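Local structure of probable phenazine-specific methyltransferase (Pseudomonas aeruginosa, 2IP2) at residues P231-I236 with A261-G266; R267-E272 with M328-R333. The protein transfers a methyl group from S-adenosyl-L-methionine to phenazine-1-carboxylate, giving 5-methyl-phenazine-1-carboxylate on the way to the virulence pigment pyocyanine. One frame throughout, in Å; residues are numbered along the deposited sequence.

Interaction 1. Residues P231-I236 with A261-G266; sequences PSNGDI and AMAGDG
N233 has a positive phi (67°), and at this kink its N-H and, one residue on, the carbonyl of G234 both face the chain that leaves helix 248-261. Its CG is anti to the backbone N (chi1 -152°), whereas in D235 the CG is anti to the carbonyl carbon (chi1 -59°); the carboxamide oxygen of N233 and the carboxylate of D235 both reach A263. The setting is the Rossmann-like fold of class I methyltransferases, where the loop entering strand 236-240 lies against the loop that leads from the following helix into strand 267-272. Two backbone hydrogen bonds join them. N233 N gives a short bond to A261 O, 2.6 Å, from the last turn of the helix; A263 N answers with one to G234 O at 3.0 Å. Both are fairly straight at hydrogen, yet each donor stands above the plane of its carbonyl. The methyl group of A263 points at the opposing loop and is met by N233 OD1 at 3.7 Å and by D235 OD1 at 3.6 Å, while that of A261 rests near S232 OG and P231 O. Beyond A263 the chain reverses in a type II turn closed by G266 N on A263 O, 2.9 Å. The carboxylate of D235 works in two directions: OD2 accepts from the backbone N of S170 in the adjacent parallel strand 170-174, and OD1 faces the turn. There a water donates to both D235 OD1 at 2.8 Å and G264 O at 3.0 Å.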
ATOM      1  N   PRO A 231     -10.494  30.934 -28.457  1.00 34.41           N
ATOM      2  CA  PRO A 231     -10.878  32.329 -28.181  1.00 34.01           C
ATOM      3  C   PRO A 231      -9.674  33.279 -28.179  1.00 33.87           C
ATOM      4  O   PRO A 231      -8.564  32.919 -27.703  1.00 33.11           O
ATOM      5  CB  PRO A 231     -11.563  32.264 -26.793  1.00 33.63           C
ATOM      6  CG  PRO A 231     -12.067  30.832 -26.673  1.00 34.07           C
ATOM      7  CD  PRO A 231     -11.065  29.991 -27.467  1.00 34.61           C
ATOM      8  N   SER A 232      -9.890  34.467 -28.758  1.00 33.26           N
ATOM      9  CA  SER A 232      -8.799  35.407 -29.032  1.00 31.92           C
ATOM     10  C   SER A 232      -8.513  36.414 -27.908  1.00 30.63           C
ATOM     11  O   SER A 232      -9.366  36.691 -27.026  1.00 30.40           O
ATOM     12  CB  SER A 232      -9.043  36.172 -30.353  0.50 32.67           C
ATOM     13  OG  SER A 232      -8.635  35.419 -31.480  0.50 34.93           O
ATOM     14  N   ASN A 233      -7.315  36.995 -28.000  1.00 31.32           N
ATOM     15  CA  ASN A 233      -6.903  38.150 -27.182  1.00 30.67           C
ATOM     16  C   ASN A 233      -6.758  37.865 -25.682  1.00 31.20           C
ATOM     17  O   ASN A 233      -6.817  38.784 -24.876  1.00 29.62           O
ATOM     18  CB  ASN A 233      -7.888  39.373 -27.403  1.00 31.29           C
ATOM     19  CG  ASN A 233      -7.190  40.720 -27.162  1.00 33.78           C
ATOM     20  OD1 ASN A 233      -5.992  40.860 -27.486  1.00 37.37           O
ATOM     21  ND2 ASN A 233      -7.913  41.707 -26.574  1.00 31.81           N
ATOM     22  N   GLY A 234      -6.568  36.593 -25.312  1.00 30.23           N
ATOM     23  CA  GLY A 234      -6.408  36.214 -23.916  1.00 29.62           C
ATOM     24  C   GLY A 234      -5.028  36.638 -23.470  1.00 28.93           C
ATOM     25  O   GLY A 234      -4.090  36.554 -24.240  1.00 29.75           O
ATOM     26  N   ASP A 235      -4.914  37.096 -22.233  1.00 28.96           N
ATOM     27  CA  ASP A 235      -3.611  37.308 -21.578  1.00 29.12           C
ATOM     28  C   ASP A 235      -2.975  35.989 -21.121  1.00 29.03           C
ATOM     29  O   ASP A 235      -1.745  35.813 -21.208  1.00 27.91           O
ATOM     30  CB  ASP A 235      -3.742  38.268 -20.388  1.00 29.50           C
ATOM     31  CG  ASP A 235      -4.285  39.644 -20.812  1.00 33.29           C
ATOM     32  OD1 ASP A 235      -3.732  40.216 -21.790  1.00 34.74           O
ATOM     33  OD2 ASP A 235      -5.251  40.097 -20.184  1.00 34.86           O
ATOM     34  N   ILE A 236      -3.817  35.077 -20.626  1.00 28.33           N
ATOM     35  CA  ILE A 236      -3.302  33.798 -20.097  1.00 29.21           C
ATOM     36  C   ILE A 236      -4.116  32.634 -20.725  1.00 28.31           C
ATOM     37  O   ILE A 236      -5.359  32.612 -20.604  1.00 29.25           O
ATOM     38  CB  ILE A 236      -3.400  33.760 -18.554  1.00 29.19           C
ATOM     39  CG1 ILE A 236      -2.537  34.862 -17.933  1.00 28.39           C
ATOM     40  CG2 ILE A 236      -2.950  32.370 -18.042  1.00 30.02           C
ATOM     41  CD1 ILE A 236      -2.894  35.234 -16.503  1.00 29.19           C
ATOM     42  N   ALA A 261      -3.516  33.618 -31.277  1.00 37.96           N
ATOM     43  CA  ALA A 261      -4.757  34.193 -30.722  1.00 37.76           C
ATOM     44  C   ALA A 261      -4.506  35.142 -29.578  1.00 38.16           C
ATOM     45  O   ALA A 261      -5.253  36.109 -29.373  1.00 38.22           O
ATOM     46  CB  ALA A 261      -5.687  33.082 -30.285  1.00 37.68           C
ATOM     47  N   MET A 262      -3.427  34.882 -28.842  1.00 38.43           N
ATOM     48  CA  MET A 262      -3.172  35.565 -27.585  1.00 39.90           C
ATOM     49  C   MET A 262      -2.816  37.041 -27.763  1.00 39.94           C
ATOM     50  O   MET A 262      -2.347  37.416 -28.829  1.00 40.62           O
ATOM     51  CB  MET A 262      -2.088  34.821 -26.806  1.00 38.98           C
ATOM     52  CG  MET A 262      -0.705  34.936 -27.366  1.00 40.97           C
ATOM     53  SD  MET A 262       0.418  34.082 -26.265  1.00 41.67           S
ATOM     54  CE  MET A 262       1.951  34.256 -27.167  1.00 42.38           C
ATOM     55  N   ALA A 263      -3.083  37.846 -26.725  1.00 40.39           N
ATOM     56  CA  ALA A 263      -2.640  39.253 -26.618  1.00 40.43           C
ATOM     57  C   ALA A 263      -1.119  39.430 -26.649  1.00 41.34           C
ATOM     58  O   ALA A 263      -0.377  38.454 -26.444  1.00 41.99           O
ATOM     59  CB  ALA A 263      -3.198  39.868 -25.337  1.00 40.97           C
ATOM     60  N   GLY A 264      -0.661  40.677 -26.890  1.00 39.88           N
ATOM     61  CA  GLY A 264       0.737  41.064 -26.719  1.00 39.24           C
ATOM     62  C   GLY A 264       1.278  40.712 -25.332  1.00 38.95           C
ATOM     63  O   GLY A 264       0.696  41.096 -24.311  1.00 37.20           O
ATOM     64  N   ASP A 265       2.396  39.983 -25.283  1.00 39.24           N
ATOM     65  CA  ASP A 265       2.967  39.627 -23.978  1.00 40.15           C
ATOM     66  C   ASP A 265       2.066  38.579 -23.251  1.00 38.84           C
ATOM     67  O   ASP A 265       2.168  38.410 -22.019  1.00 39.67           O
ATOM     68  CB  ASP A 265       3.165  40.918 -23.139  1.00 42.58           C
ATOM     69  CG  ASP A 265       3.769  40.678 -21.773  1.00 44.45           C
ATOM     70  OD1 ASP A 265       4.974  40.342 -21.714  1.00 51.90           O
ATOM     71  OD2 ASP A 265       3.063  40.893 -20.752  1.00 46.25           O
ATOM     72  N   GLY A 266       1.204  37.885 -24.022  1.00 36.35           N
ATOM     73  CA  GLY A 266       0.343  36.814 -23.462  1.00 34.90           C
ATOM     74  C   GLY A 266       1.206  35.652 -22.998  1.00 33.32           C
ATOM     75  O   GLY A 266       2.393  35.564 -23.363  1.00 32.51           O
TER
HETATM   76  O   HOH W   1      -1.091  39.676 -22.393  1.00 42.73           O

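Interaction 2. Residues R267-E272 with M328-R333; sequences RVVVIE and MIVAAR
Strands 267-272 and 326-333 run antiparallel, their short axes 4.7 Å apart with 162° between directions; strand 326-333 is the one reversed strand of the 3-2-1-4-5-7-6 methyltransferase sheet, lying between 267-272 and 314-322. In the backbone, V268 with A331 and V270 with I329 are hydrogen-bonded pairs, each closed by two N-H···O bonds, such as V268 N to A331 O (2.9 Å) and I329 N to V270 O (2.8 Å); the donors lie in the carbonyl plane, except A331 N, which approaches V268 O nearly along the C=O axis. Between them V269 faces V330 as a non-hydrogen-bonded pair, and CA-H···O contacts supplement the bonds, as between V269 CA and I329 O (3.4 Å).

Apolar packing differs by face. V269 CG1, anti to the backbone N, meets M328 CG at 3.7 Å, while V269 CG2 lies alongside V330 CG2. The opposite face carries V268, V270, I329 and A331, where helix 302-311 covers V270 and I329 through L309.

The charged side chain that takes part in the contact is R267. Bent at chi2 (-53°), it crosses V330 at about a right angle, R267 CG to V330 CG1 3.9 Å, placing A332 CB over one guanidinium face, toward the rim, 3.4 Å from R267 NH2. R267 NE forms a salt bridge with E317 of edge strand 314-322, which probably balances much of the positive charge, while one guanidinium face packs on the A332 methyl.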
ATOM      1  N   ARG A 267       0.604  34.724 -22.233  1.00 31.42           N
ATOM      2  CA  ARG A 267       1.353  33.580 -21.723  1.00 31.02           C
ATOM      3  C   ARG A 267       0.536  32.349 -22.055  1.00 29.18           C
ATOM      4  O   ARG A 267      -0.676  32.422 -22.088  1.00 28.27           O
ATOM      5  CB  ARG A 267       1.562  33.650 -20.182  1.00 30.66           C
ATOM      6  CG  ARG A 267       2.531  34.779 -19.659  1.00 35.32           C
ATOM      7  CD  ARG A 267       3.886  34.678 -20.404  1.00 42.38           C
ATOM      8  NE  ARG A 267       4.915  35.610 -19.939  1.00 47.58           N
ATOM      9  CZ  ARG A 267       5.231  36.752 -20.568  1.00 50.33           C
ATOM     10  NH1 ARG A 267       6.188  37.525 -20.088  1.00 52.28           N
ATOM     11  NH2 ARG A 267       4.582  37.134 -21.670  1.00 47.71           N
ATOM     12  N   VAL A 268       1.225  31.246 -22.337  1.00 28.95           N
ATOM     13  CA  VAL A 268       0.604  29.924 -22.335  1.00 29.89           C
ATOM     14  C   VAL A 268       1.096  29.255 -21.052  1.00 29.03           C
ATOM     15  O   VAL A 268       2.276  29.388 -20.666  1.00 28.25           O
ATOM     16  CB  VAL A 268       0.949  29.103 -23.590  1.00 30.33           C
ATOM     17  CG1 VAL A 268       0.786  27.612 -23.353  1.00 32.85           C
ATOM     18  CG2 VAL A 268       0.073  29.542 -24.792  1.00 32.00           C
ATOM     19  N   VAL A 269       0.169  28.590 -20.352  1.00 28.16           N
ATOM     20  CA  VAL A 269       0.478  28.003 -19.050  1.00 27.80           C
ATOM     21  C   VAL A 269       0.023  26.533 -19.111  1.00 27.52           C
ATOM     22  O   VAL A 269      -1.174  26.249 -19.263  1.00 25.82           O
ATOM     23  CB  VAL A 269      -0.253  28.756 -17.889  1.00 29.07           C
ATOM     24  CG1 VAL A 269      -0.124  27.951 -16.524  1.00 28.91           C
ATOM     25  CG2 VAL A 269       0.278  30.213 -17.751  1.00 30.38           C
ATOM     26  N   VAL A 270       0.995  25.618 -19.070  1.00 27.36           N
ATOM     27  CA  VAL A 270       0.727  24.199 -19.153  1.00 27.13           C
ATOM     28  C   VAL A 270       0.730  23.650 -17.719  1.00 27.06           C
ATOM     29  O   VAL A 270       1.690  23.875 -16.934  1.00 26.62           O
ATOM     30  CB  VAL A 270       1.822  23.504 -19.948  1.00 29.34           C
ATOM     31  CG1 VAL A 270       1.602  22.001 -19.939  1.00 27.88           C
ATOM     32  CG2 VAL A 270       1.907  24.064 -21.412  1.00 29.40           C
ATOM     33  N   ILE A 271      -0.365  23.002 -17.336  1.00 27.43           N
ATOM     34  CA  ILE A 271      -0.463  22.461 -15.972  1.00 27.85           C
ATOM     35  C   ILE A 271      -0.585  20.984 -16.184  1.00 28.37           C
ATOM     36  O   ILE A 271      -1.584  20.553 -16.762  1.00 27.97           O
ATOM     37  CB  ILE A 271      -1.712  23.013 -15.253  1.00 28.88           C
ATOM     38  CG1 ILE A 271      -1.648  24.537 -15.182  1.00 30.40           C
ATOM     39  CG2 ILE A 271      -1.848  22.406 -13.860  1.00 31.22           C
ATOM     40  CD1 ILE A 271      -3.028  25.177 -15.176  1.00 34.84           C
ATOM     41  N   GLU A 272       0.437  20.200 -15.771  1.00 28.60           N
ATOM     42  CA  GLU A 272       0.442  18.776 -16.079  1.00 28.93           C
ATOM     43  C   GLU A 272       1.425  18.043 -15.193  1.00 27.97           C
ATOM     44  O   GLU A 272       2.401  18.638 -14.736  1.00 27.03           O
ATOM     45  CB  GLU A 272       0.750  18.499 -17.561  1.00 31.00           C
ATOM     46  CG  GLU A 272      -0.108  17.290 -18.088  1.00 37.13           C
ATOM     47  CD  GLU A 272      -0.612  17.424 -19.512  1.00 45.57           C
ATOM     48  OE1 GLU A 272       0.133  17.911 -20.385  1.00 51.49           O
ATOM     49  OE2 GLU A 272      -1.768  17.000 -19.780  1.00 50.82           O
ATOM     50  N   MET A 328       3.697  23.417 -13.202  1.00 28.01           N
ATOM     51  CA  MET A 328       3.122  24.566 -13.920  1.00 29.73           C
ATOM     52  C   MET A 328       4.262  25.082 -14.780  1.00 29.40           C
ATOM     53  O   MET A 328       5.300  25.442 -14.241  1.00 30.58           O
ATOM     54  CB  MET A 328       2.653  25.664 -12.968  1.00 29.58           C
ATOM     55  CG  MET A 328       2.099  26.930 -13.742  1.00 32.26           C
ATOM     56  SD  MET A 328       1.533  28.244 -12.628  1.00 34.75           S
ATOM     57  CE  MET A 328       3.121  28.930 -12.134  1.00 33.14           C
ATOM     58  N   ILE A 329       4.074  25.075 -16.086  1.00 28.01           N
ATOM     59  CA  ILE A 329       5.113  25.578 -17.026  1.00 27.68           C
ATOM     60  C   ILE A 329       4.541  26.841 -17.709  1.00 28.80           C
ATOM     61  O   ILE A 329       3.566  26.742 -18.465  1.00 27.55           O
ATOM     62  CB  ILE A 329       5.493  24.499 -18.041  1.00 28.44           C
ATOM     63  CG1 ILE A 329       6.122  23.266 -17.324  1.00 26.80           C
ATOM     64  CG2 ILE A 329       6.475  25.036 -19.098  1.00 26.29           C
ATOM     65  CD1 ILE A 329       6.107  21.972 -18.188  1.00 27.20           C
ATOM     66  N   VAL A 330       5.159  28.007 -17.435  1.00 28.81           N
ATOM     67  CA  VAL A 330       4.740  29.264 -18.065  1.00 29.71           C
ATOM     68  C   VAL A 330       5.663  29.575 -19.269  1.00 32.06           C
ATOM     69  O   VAL A 330       6.903  29.531 -19.145  1.00 30.70           O
ATOM     70  CB  VAL A 330       4.670  30.432 -17.059  1.00 31.08           C
ATOM     71  CG1 VAL A 330       4.071  31.685 -17.748  1.00 29.28           C
ATOM     72  CG2 VAL A 330       3.797  30.051 -15.851  1.00 29.58           C
ATOM     73  N   ALA A 331       5.073  29.840 -20.434  1.00 32.25           N
ATOM     74  CA  ALA A 331       5.895  30.153 -21.602  1.00 33.24           C
ATOM     75  C   ALA A 331       5.336  31.419 -22.271  1.00 35.17           C
ATOM     76  O   ALA A 331       4.128  31.685 -22.208  1.00 32.96           O
ATOM     77  CB  ALA A 331       5.936  28.982 -22.572  1.00 32.88           C
ATOM     78  N   ALA A 332       6.233  32.220 -22.846  1.00 36.59           N
ATOM     79  CA  ALA A 332       5.823  33.376 -23.692  1.00 39.32           C
ATOM     80  C   ALA A 332       6.197  33.132 -25.141  1.00 40.67           C
ATOM     81  O   ALA A 332       6.930  32.189 -25.481  1.00 39.48           O
ATOM     82  CB  ALA A 332       6.427  34.674 -23.189  1.00 39.01           C
ATOM     83  N   ARG A 333       5.650  33.973 -26.009  1.00 44.07           N
ATOM     84  CA  ARG A 333       6.065  34.025 -27.411  1.00 46.98           C
ATOM     85  C   ARG A 333       7.588  34.112 -27.519  1.00 47.40           C
ATOM     86  O   ARG A 333       8.210  35.022 -26.943  1.00 47.61           O
ATOM     87  CB  ARG A 333       5.456  35.263 -28.070  1.00 47.04           C
ATOM     88  CG  ARG A 333       5.219  35.135 -29.572  1.00 48.81           C
ATOM     89  CD  ARG A 333       4.683  36.440 -30.174  1.00 50.80           C
ATOM     90  NE  ARG A 333       3.451  36.917 -29.524  1.00 56.68           N
ATOM     91  CZ  ARG A 333       2.211  36.674 -29.966  1.00 59.36           C
ATOM     92  NH1 ARG A 333       2.006  35.956 -31.068  1.00 60.01           N
ATOM     93  NH2 ARG A 333       1.165  37.160 -29.304  1.00 60.05           N
TER

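In the fold
Interactions 1 and 2 follow one another along the chain, their centres about 13 Å apart, and share a junction: the 261-266 loop runs directly into strand 267-272. The probable hydrogen bond from R267 N to D235 O, 2.8 Å, begins the parallel pairing of strands 236-240 and 267-272, and I236 CG2 packs on V269 CG2 at 3.9 Å. At the C-terminal end of strand 326-333, R333 NH2 packs 3.5 Å from M262 CG, where that strand meets the 261-266 loop. Neither contact contains the predicted S-adenosyl-L-methionine-binding residues; the side chains of D198 and R241 lie about 10 Å from that of P231 and about 8 Å from that of V270, respectively.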